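Local coordinates for mutual gliding-motility protein MglA (Myxococcus xanthus DK 1622, PDB 6H17) that binds and hydrolyses GTP as a small GTPase of the Arf family, acting as an intracellular switch that sets the direction and speed of gliding, at residues Cys23-Asn28 with Val100-Ser105; Gln30-Lys35 with Gly175-Leu180. All coordinates share one frame; numbering follows the deposited sequence.

Contact 1 of 2, residues Cys23-Asn28 with Val100-Ser105. With MG (magnesium ion), chain B; GSP (5'-guanosine-diphosphate-monothiophosphate), chain C.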
ATOM      1  N   CYS A  23       4.192  11.110   2.514  1.00 11.26           N
ATOM      2  CA  CYS A  23       4.947  10.107   3.254  1.00 11.49           C
ATOM      3  C   CYS A  23       5.790   9.178   2.387  1.00 10.57           C
ATOM      4  O   CYS A  23       6.700   8.536   2.921  1.00 11.48           O
ATOM      5  CB  CYS A  23       4.023   9.287   4.140  1.00 12.68           C
ATOM      6  SG  CYS A  23       2.893   8.213   3.212  1.00 12.17           S
ATOM      7  N   GLY A  24       5.506   9.079   1.093  1.00 10.83           N
ATOM      8  CA  GLY A  24       6.274   8.248   0.188  1.00 10.32           C
ATOM      9  C   GLY A  24       5.505   7.186  -0.584  1.00 10.39           C
ATOM     10  O   GLY A  24       6.130   6.273  -1.133  1.00 10.40           O
ATOM     11  N   LYS A  25       4.169   7.261  -0.630  1.00 10.46           N
ATOM     12  CA  LYS A  25       3.375   6.248  -1.333  1.00 10.13           C
ATOM     13  C   LYS A  25       3.657   6.249  -2.834  1.00 10.77           C
ATOM     14  O   LYS A  25       3.995   5.206  -3.423  1.00 11.10           O
ATOM     15  CB  LYS A  25       1.884   6.502  -1.081  1.00 10.52           C
ATOM     16  CG  LYS A  25       1.491   6.438   0.396  1.00 11.93           C
ATOM     17  CD  LYS A  25       0.042   6.826   0.676  1.00 13.43           C
ATOM     18  CE  LYS A  25      -0.305   8.252   0.338  1.00 13.79           C
ATOM     19  NZ  LYS A  25       0.320   9.276   1.217  1.00 11.90           N
ATOM     20  N   THR A  26       3.514   7.409  -3.474  1.00 10.56           N
ATOM     21  CA  THR A  26       3.784   7.523  -4.901  1.00 10.92           C
ATOM     22  C   THR A  26       5.212   7.094  -5.208  1.00 11.61           C
ATOM     23  O   THR A  26       5.456   6.388  -6.191  1.00 11.52           O
ATOM     24  CB  THR A  26       3.512   8.957  -5.350  1.00 11.47           C
ATOM     25  OG1 THR A  26       2.106   9.226  -5.201  1.00 12.36           O
ATOM     26  CG2 THR A  26       3.927   9.179  -6.816  1.00 12.77           C
ATOM     27  N   THR A  27       6.168   7.495  -4.358  1.00 11.20           N
ATOM     28  CA  THR A  27       7.575   7.163  -4.592  1.00 10.52           C
ATOM     29  C   THR A  27       7.788   5.656  -4.582  1.00 10.63           C
ATOM     30  O   THR A  27       8.567   5.131  -5.389  1.00 11.47           O
ATOM     31  CB  THR A  27       8.428   7.820  -3.509  1.00 11.70           C
ATOM     32  OG1 THR A  27       8.278   9.240  -3.561  1.00 12.58           O
ATOM     33  CG2 THR A  27       9.914   7.524  -3.707  1.00 12.98           C
ATOM     34  N   ASN A  28       7.099   4.935  -3.692  1.00 11.17           N
ATOM     35  CA  ASN A  28       7.180   3.479  -3.707  1.00 10.28           C
ATOM     36  C   ASN A  28       6.804   2.932  -5.081  1.00 11.07           C
ATOM     37  O   ASN A  28       7.514   2.098  -5.655  1.00 11.24           O
ATOM     38  CB  ASN A  28       6.254   2.863  -2.644  1.00 11.28           C
ATOM     39  CG  ASN A  28       6.948   2.576  -1.315  1.00 10.57           C
ATOM     40  OD1 ASN A  28       7.407   1.459  -1.089  1.00 11.05           O
ATOM     41  ND2 ASN A  28       6.966   3.544  -0.422  1.00 10.90           N
ATOM     42  N   VAL A 100      -0.551  -1.681   2.430  1.00 11.41           N
ATOM     43  CA  VAL A 100       0.761  -1.267   2.919  1.00 11.18           C
ATOM     44  C   VAL A 100       0.552   0.094   3.547  1.00 11.35           C
ATOM     45  O   VAL A 100       0.116   1.032   2.859  1.00 12.63           O
ATOM     46  CB  VAL A 100       1.796  -1.165   1.792  1.00 10.95           C
ATOM     47  CG1 VAL A 100       3.099  -0.610   2.341  1.00 11.19           C
ATOM     48  CG2 VAL A 100       2.016  -2.511   1.119  1.00 12.37           C
ATOM     49  N   PHE A 101       0.854   0.225   4.837  1.00 10.83           N
ATOM     50  CA  PHE A 101       0.850   1.533   5.480  1.00  9.99           C
ATOM     51  C   PHE A 101       2.262   2.091   5.425  1.00 10.26           C
ATOM     52  O   PHE A 101       3.181   1.500   5.999  1.00 11.89           O
ATOM     53  CB  PHE A 101       0.364   1.472   6.921  1.00 12.43           C
ATOM     54  CG  PHE A 101       0.238   2.832   7.540  1.00 11.10           C
ATOM     55  CD1 PHE A 101       1.286   3.418   8.250  1.00 12.45           C
ATOM     56  CD2 PHE A 101      -0.927   3.555   7.369  1.00 12.21           C
ATOM     57  CE1 PHE A 101       1.151   4.683   8.801  1.00 13.00           C
ATOM     58  CE2 PHE A 101      -1.064   4.825   7.903  1.00 12.72           C
ATOM     59  CZ  PHE A 101      -0.050   5.371   8.633  1.00 12.41           C
ATOM     60  N   VAL A 102       2.440   3.226   4.766  1.00 10.54           N
ATOM     61  CA  VAL A 102       3.727   3.886   4.632  1.00 10.46           C
ATOM     62  C   VAL A 102       3.780   4.987   5.678  1.00 11.45           C
ATOM     63  O   VAL A 102       3.069   5.991   5.576  1.00 12.05           O
ATOM     64  CB  VAL A 102       3.937   4.446   3.223  1.00 10.66           C
ATOM     65  CG1 VAL A 102       5.290   5.132   3.115  1.00 11.32           C
ATOM     66  CG2 VAL A 102       3.799   3.350   2.162  1.00 12.56           C
ATOM     67  N   ALA A 103       4.607   4.806   6.703  1.00 11.24           N
ATOM     68  CA  ALA A 103       4.782   5.814   7.740  1.00 11.27           C
ATOM     69  C   ALA A 103       5.977   6.692   7.407  1.00 11.84           C
ATOM     70  O   ALA A 103       7.016   6.212   6.935  1.00 11.86           O
ATOM     71  CB  ALA A 103       5.001   5.125   9.079  1.00 12.48           C
ATOM     72  N   ASP A 104       5.824   7.986   7.633  1.00 11.59           N
ATOM     73  CA  ASP A 104       6.935   8.924   7.494  1.00 11.65           C
ATOM     74  C   ASP A 104       7.725   8.922   8.796  1.00 12.16           C
ATOM     75  O   ASP A 104       7.204   9.320   9.837  1.00 12.74           O
ATOM     76  CB  ASP A 104       6.374  10.313   7.192  1.00 12.22           C
ATOM     77  CG  ASP A 104       7.455  11.323   6.831  1.00 12.74           C
ATOM     78  OD1 ASP A 104       8.556  11.271   7.431  1.00 12.49           O
ATOM     79  OD2 ASP A 104       7.214  12.168   5.935  1.00 13.80           O
ATOM     80  N   SER A 105       8.981   8.489   8.761  1.00 10.84           N
ATOM     81  CA  SER A 105       9.723   8.347  10.011  1.00 11.55           C
ATOM     82  C   SER A 105      10.080   9.680  10.661  1.00 11.76           C
ATOM     83  O   SER A 105      10.536   9.681  11.814  1.00 13.06           O
ATOM     84  CB  SER A 105      11.033   7.581   9.785  1.00 11.34           C
ATOM     85  OG  SER A 105      10.793   6.217   9.459  1.00 12.55           O
TER
HETATM   86 MG    MG B 301       1.136  10.643  -3.979  1.00 12.47          MG
HETATM   87  PG  GSP C 302       0.436  12.309  -1.200  1.00 12.13           P
HETATM   88  O3B GSP C 302       2.017  11.921  -0.899  1.00 11.42           O
HETATM   89  S1G GSP C 302       0.274  14.132  -0.790  1.00 14.65           S
HETATM   90  O2G GSP C 302       0.192  11.925  -2.674  1.00 14.69           O
HETATM   91  O3G GSP C 302      -0.383  11.393  -0.285  1.00 13.52           O
HETATM   92  PB  GSP C 302       2.863  10.612  -1.186  1.00 11.11           P
HETATM   93  O1B GSP C 302       2.804   9.695  -0.022  1.00 10.39           O
HETATM   94  O2B GSP C 302       2.500  10.027  -2.497  1.00 11.13           O
HETATM   95  PA  GSP C 302       5.443  11.162  -2.378  1.00 12.17           P
HETATM   96  O1A GSP C 302       5.785   9.778  -2.669  1.00 12.44           O
HETATM   97  O2A GSP C 302       5.040  12.024  -3.494  1.00 14.33           O
HETATM   98  O3A GSP C 302       4.349  11.234  -1.226  1.00 11.27           O
HETATM   99  O5' GSP C 302       6.697  11.769  -1.599  1.00 12.22           O
HETATM  100  C5' GSP C 302       6.660  13.100  -1.109  1.00 13.11           C
HETATM  101  C4' GSP C 302       8.070  13.670  -1.019  1.00 14.77           C
HETATM  102  O4' GSP C 302       8.846  12.890  -0.088  1.00 14.17           O
HETATM  103  C3' GSP C 302       8.794  13.607  -2.339  1.00 14.90           C
HETATM  104  O3' GSP C 302       9.586  14.773  -2.501  1.00 23.55           O
HETATM  105  C2' GSP C 302       9.704  12.384  -2.246  1.00 15.24           C
HETATM  106  O2' GSP C 302      10.860  12.429  -3.029  1.00 16.83           O
HETATM  107  C1' GSP C 302      10.011  12.410  -0.741  1.00 12.82           C
HETATM  108  N9  GSP C 302      10.380  11.117  -0.181  1.00 12.11           N
HETATM  109  C8  GSP C 302       9.673   9.962  -0.312  1.00 11.63           C
HETATM  110  N7  GSP C 302      10.312   8.965   0.332  1.00 11.28           N
HETATM  111  C5  GSP C 302      11.446   9.506   0.880  1.00 10.46           C
HETATM  112  C6  GSP C 302      12.486   8.962   1.631  1.00 11.70           C
HETATM  113  O6  GSP C 302      12.571   7.763   1.990  1.00 11.84           O
HETATM  114  N1  GSP C 302      13.477   9.821   1.989  1.00 10.71           N
HETATM  115  C2  GSP C 302      13.465  11.153   1.661  1.00 11.78           C
HETATM  116  N2  GSP C 302      14.461  11.921   2.066  1.00 12.55           N
HETATM  117  N3  GSP C 302      12.470  11.702   0.927  1.00 11.81           N
HETATM  118  C4  GSP C 302      11.493  10.854   0.555  1.00 11.48           C
HETATM  119  O   HOH W   1      -0.285   9.175  -3.383  1.00 13.38           O
HETATM  120  O   HOH W   2      -0.035  11.142  -5.574  1.00 15.28           O
HETATM  121  O   HOH W   3       2.520  12.060  -4.605  1.00 14.14           O
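Cys23 and Val102 meet where the phosphate-binding loop lies over the strand 98-104. The Cys23 sulfur sits between its own backbone N and carbonyl carbon (chi1 68°), which turns SG down onto the strand, 3.9 Å from Val102 CG1 and 3.2 Å from the buried Val102 O. The same CG1 lies under the Cys23-Gly24 peptide, while Val102 CB faces Lys25 CG at 4.2 Å. Branching suits the valine here: CG1 packs beneath the loop, while CG2 is turned to Asn28 on the helix. Further along, Cys23 CB rests on Asp104 CB at 4.0 Å.

On the other side of the loop, N-H groups turn to the nucleotide. The amides of Gly24 and Lys25 and the ammonium NZ of Lys25, 2.8 Å away, all grip O1B of the GTP analogue; NZ also reaches O3G, as in a Walker A lysine. Thr26 OG1 binds the magnesium ion at 2.1 Å. Gly24, with phi at 123°, adopts a backbone shape in which a CB would jam against the preceding carbonyl. In the next shell, Asn28 ND2 donates to Gly24 O (2.9 Å, 171°) and to Gln139, while Asn28 N reaches Gly24 O from the opposite face.

Asp104 forms a salt bridge with Lys142, and Asn141 ND2 bonds Cys23 O. The strand 98-104 runs between the parallel strands 10-18 and 136-141, with helix 25-35 starting over it and Phe101 packing against helix 110-125.

Contact 2 of 2, residues Gln30-Lys35 with Gly175-Leu180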
ATOM      1  N   GLN A  30       6.691   4.445  -7.971  1.00 11.56           N
ATOM      2  CA  GLN A  30       7.633   4.881  -9.006  0.57 11.17           C
ATOM      3  C   GLN A  30       8.864   3.989  -9.023  1.00 11.65           C
ATOM      4  O   GLN A  30       9.350   3.602 -10.096  1.00 13.04           O
ATOM      5  CB  GLN A  30       8.017   6.350  -8.783  0.57 14.06           C
ATOM      6  CG  GLN A  30       6.869   7.297  -9.069  0.57 13.19           C
ATOM      7  CD  GLN A  30       7.057   8.752  -8.635  0.57 19.48           C
ATOM      8  OE1 GLN A  30       7.770   9.078  -7.675  0.57 19.34           O
ATOM      9  NE2 GLN A  30       6.360   9.642  -9.341  0.57 18.11           N
ATOM     10  N   TYR A  31       9.404   3.648  -7.848  1.00 11.80           N
ATOM     11  CA  TYR A  31      10.569   2.775  -7.796  1.00 11.16           C
ATOM     12  C   TYR A  31      10.209   1.387  -8.312  1.00 11.99           C
ATOM     13  O   TYR A  31      10.947   0.793  -9.110  1.00 12.41           O
ATOM     14  CB  TYR A  31      11.111   2.681  -6.360  1.00 12.17           C
ATOM     15  CG  TYR A  31      12.416   1.922  -6.325  1.00 11.36           C
ATOM     16  CD1 TYR A  31      13.610   2.579  -6.559  1.00 12.43           C
ATOM     17  CD2 TYR A  31      12.443   0.540  -6.153  1.00 11.64           C
ATOM     18  CE1 TYR A  31      14.800   1.888  -6.611  1.00 13.23           C
ATOM     19  CE2 TYR A  31      13.643  -0.150  -6.170  1.00 12.85           C
ATOM     20  CZ  TYR A  31      14.806   0.529  -6.411  1.00 12.92           C
ATOM     21  OH  TYR A  31      16.016  -0.134  -6.461  1.00 16.63           O
ATOM     22  N   ILE A  32       9.069   0.847  -7.866  1.00 11.69           N
ATOM     23  CA  ILE A  32       8.612  -0.462  -8.345  1.00 11.96           C
ATOM     24  C   ILE A  32       8.513  -0.458  -9.868  1.00 13.06           C
ATOM     25  O   ILE A  32       9.004  -1.369 -10.553  1.00 13.84           O
ATOM     26  CB  ILE A  32       7.279  -0.846  -7.685  1.00 12.23           C
ATOM     27  CG1 ILE A  32       7.476  -1.063  -6.184  1.00 12.82           C
ATOM     28  CG2 ILE A  32       6.723  -2.111  -8.320  1.00 13.29           C
ATOM     29  CD1 ILE A  32       6.175  -1.060  -5.386  1.00 13.05           C
ATOM     30  N   TYR A  33       7.866   0.552 -10.428  1.00 12.01           N
ATOM     31  CA  TYR A  33       7.752   0.617 -11.881  1.00 13.12           C
ATOM     32  C   TYR A  33       9.122   0.688 -12.538  1.00 14.56           C
ATOM     33  O   TYR A  33       9.400  -0.023 -13.514  1.00 15.27           O
ATOM     34  CB  TYR A  33       6.901   1.818 -12.291  1.00 14.34           C
ATOM     35  CG  TYR A  33       6.831   1.963 -13.785  1.00 14.95           C
ATOM     36  CD1 TYR A  33       6.039   1.115 -14.548  1.00 14.46           C
ATOM     37  CD2 TYR A  33       7.575   2.925 -14.437  1.00 17.70           C
ATOM     38  CE1 TYR A  33       5.995   1.219 -15.923  1.00 16.16           C
ATOM     39  CE2 TYR A  33       7.526   3.047 -15.814  1.00 20.86           C
ATOM     40  CZ  TYR A  33       6.726   2.190 -16.535  1.00 19.72           C
ATOM     41  OH  TYR A  33       6.670   2.300 -17.920  1.00 25.95           O
ATOM     42  N   ASN A  34       9.992   1.555 -12.028  1.00 13.64           N
ATOM     43  CA  ASN A  34      11.269   1.772 -12.695  1.00 13.96           C
ATOM     44  C   ASN A  34      12.120   0.516 -12.701  1.00 15.11           C
ATOM     45  O   ASN A  34      12.876   0.275 -13.657  1.00 17.14           O
ATOM     46  CB  ASN A  34      12.028   2.914 -12.014  1.00 15.87           C
ATOM     47  CG  ASN A  34      11.420   4.261 -12.281  1.00 20.20           C
ATOM     48  OD1 ASN A  34      10.625   4.423 -13.196  1.00 23.10           O
ATOM     49  ND2 ASN A  34      11.810   5.252 -11.485  1.00 24.76           N
ATOM     50  N   LYS A  35      12.060  -0.269 -11.629  1.00 14.29           N
ATOM     51  CA  LYS A  35      12.970  -1.384 -11.429  1.00 14.73           C
ATOM     52  C   LYS A  35      12.362  -2.758 -11.680  1.00 16.81           C
ATOM     53  O   LYS A  35      13.061  -3.762 -11.520  1.00 21.00           O
ATOM     54  CB  LYS A  35      13.599  -1.316 -10.035  1.00 14.99           C
ATOM     55  CG  LYS A  35      14.456  -0.101  -9.829  1.00 19.16           C
ATOM     56  CD  LYS A  35      15.618  -0.015 -10.786  1.00 27.30           C
ATOM     57  CE  LYS A  35      16.473   1.193 -10.441  1.00 42.10           C
ATOM     58  NZ  LYS A  35      17.914   0.912 -10.635  1.00 57.98           N
ATOM     59  N   GLY A 175      14.136  -1.290   0.956  1.00 11.61           N
ATOM     60  CA  GLY A 175      12.924  -1.865   1.521  1.00 11.86           C
ATOM     61  C   GLY A 175      11.720  -1.938   0.601  1.00 11.46           C
ATOM     62  O   GLY A 175      10.691  -2.490   1.000  1.00 11.95           O
ATOM     63  N   VAL A 176      11.787  -1.380  -0.602  1.00 11.36           N
ATOM     64  CA  VAL A 176      10.581  -1.235  -1.411  1.00 10.63           C
ATOM     65  C   VAL A 176      10.075  -2.580  -1.929  1.00 10.76           C
ATOM     66  O   VAL A 176       8.887  -2.914  -1.785  1.00 11.28           O
ATOM     67  CB  VAL A 176      10.821  -0.222  -2.543  1.00 10.39           C
ATOM     68  CG1 VAL A 176       9.661  -0.201  -3.544  1.00 11.73           C
ATOM     69  CG2 VAL A 176      11.064   1.163  -1.983  1.00 11.74           C
ATOM     70  N   PHE A 177      10.932  -3.359  -2.577  1.00 11.73           N
ATOM     71  CA  PHE A 177      10.483  -4.659  -3.051  1.00 11.60           C
ATOM     72  C   PHE A 177      10.197  -5.617  -1.902  1.00 11.65           C
ATOM     73  O   PHE A 177       9.266  -6.437  -2.014  1.00 12.74           O
ATOM     74  CB  PHE A 177      11.475  -5.273  -4.058  1.00 11.81           C
ATOM     75  CG  PHE A 177      11.368  -4.706  -5.435  1.00 13.37           C
ATOM     76  CD1 PHE A 177      10.223  -4.887  -6.181  1.00 16.42           C
ATOM     77  CD2 PHE A 177      12.420  -4.018  -6.002  1.00 17.81           C
ATOM     78  CE1 PHE A 177      10.124  -4.377  -7.472  1.00 18.40           C
ATOM     79  CE2 PHE A 177      12.324  -3.504  -7.288  1.00 20.07           C
ATOM     80  CZ  PHE A 177      11.154  -3.677  -8.008  1.00 17.75           C
ATOM     81  N   ASP A 178      10.942  -5.556  -0.809  1.00 12.11           N
ATOM     82  CA  ASP A 178      10.630  -6.443   0.313  1.00 12.21           C
ATOM     83  C   ASP A 178       9.230  -6.176   0.851  1.00 12.53           C
ATOM     84  O   ASP A 178       8.492  -7.109   1.195  1.00 13.25           O
ATOM     85  CB  ASP A 178      11.645  -6.295   1.443  1.00 13.57           C
ATOM     86  CG  ASP A 178      12.956  -6.986   1.159  1.00 14.95           C
ATOM     87  OD1 ASP A 178      13.072  -7.728   0.152  1.00 16.83           O
ATOM     88  OD2 ASP A 178      13.872  -6.794   1.983  1.00 18.23           O
ATOM     89  N   THR A 179       8.854  -4.904   0.960  1.00 12.38           N
ATOM     90  CA  THR A 179       7.517  -4.546   1.438  1.00 11.93           C
ATOM     91  C   THR A 179       6.455  -5.110   0.509  1.00 12.67           C
ATOM     92  O   THR A 179       5.482  -5.734   0.957  1.00 12.55           O
ATOM     93  CB  THR A 179       7.391  -3.022   1.504  1.00 10.44           C
ATOM     94  OG1 THR A 179       8.312  -2.458   2.442  1.00 11.33           O
ATOM     95  CG2 THR A 179       6.000  -2.569   1.911  1.00 13.99           C
ATOM     96  N   LEU A 180       6.614  -4.870  -0.796  1.00 11.88           N
ATOM     97  CA  LEU A 180       5.641  -5.331  -1.779  1.00 11.97           C
ATOM     98  C   LEU A 180       5.526  -6.850  -1.769  1.00 13.28           C
ATOM     99  O   LEU A 180       4.416  -7.400  -1.784  1.00 13.68           O
ATOM    100  CB  LEU A 180       6.062  -4.842  -3.159  1.00 13.32           C
ATOM    101  CG  LEU A 180       5.221  -5.381  -4.339  1.00 13.15           C
ATOM    102  CD1 LEU A 180       3.785  -4.878  -4.241  1.00 16.09           C
ATOM    103  CD2 LEU A 180       5.843  -4.968  -5.676  1.00 16.88           C
TER
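Ile32 packs on Val176 where the C-terminal end of helix 25-35 meets the first turns of helix 176-193, a helix-helix contact, nearly at right angles, with no hydrogen bond across it. The short axes approach to 10.5 Å, with a signed crossing angle of -101°, so the contact is compact and rests on a few residues.

Ile32 is the central one. Its CG1 lies 3.5 Å from Val176 CG1, its terminal CD1 is 3.9 Å from Leu180 CD2, and its CG2 faces both Leu180 CD2 and Phe177 CE1. A branched aliphatic chain suits this place because its branches spread over Val176, Leu180 and Phe177 at once. Val176 CG1, anti to the backbone N (chi1 171°), is shared between Ile32 and the CD2 corner of Tyr31.

Phe177 reaches across to helix 25-35 with the far end of its ring. Lys35 CB lies at the ring edge, 3.7 Å from CE2, and the same CE2 is 3.8 Å from Tyr31 CE2. The two aromatic planes are inclined at 64°, while Lys35 CG lies over one face of the tyrosine ring, toward its rim, 3.5 Å above the plane. An alanine in place of Phe177 would probably open a gap beside Ile32 and Lys35 and leave the Tyr31 ring less restrained. On the strand side, Ile32 and Leu180 both pack on Tyr17 and Leu62.

With aliphatic and ring carbons doing the touching, this junction depends on fit of shapes, and on burial from water around Ile32, Val176 and Leu180; toward solvent, Tyr31 and Phe177 are partly exposed, and Lys35 contributes only the aliphatic base of its chain.

From the N terminus, the chain leaves strand 10-18 and passes through the phosphate-binding loop into helix 25-35; the loop and the start of the helix supply the first segment of contact 1, and the end of the helix that of contact 2. It returns at strand 98-104 to close contact 1, a loop of 71 intervening residues, and only at the start of helix 176-193 does it close contact 2, after 139. The segments alternate along the sequence, so the two closures cross rather than nest. Together they tie one helix to the central sheet at its nucleotide end and to the C-terminal helix at its other end. The contacts touch directly, Val100 CG1 lying 3.5 Å from Thr179 CG2.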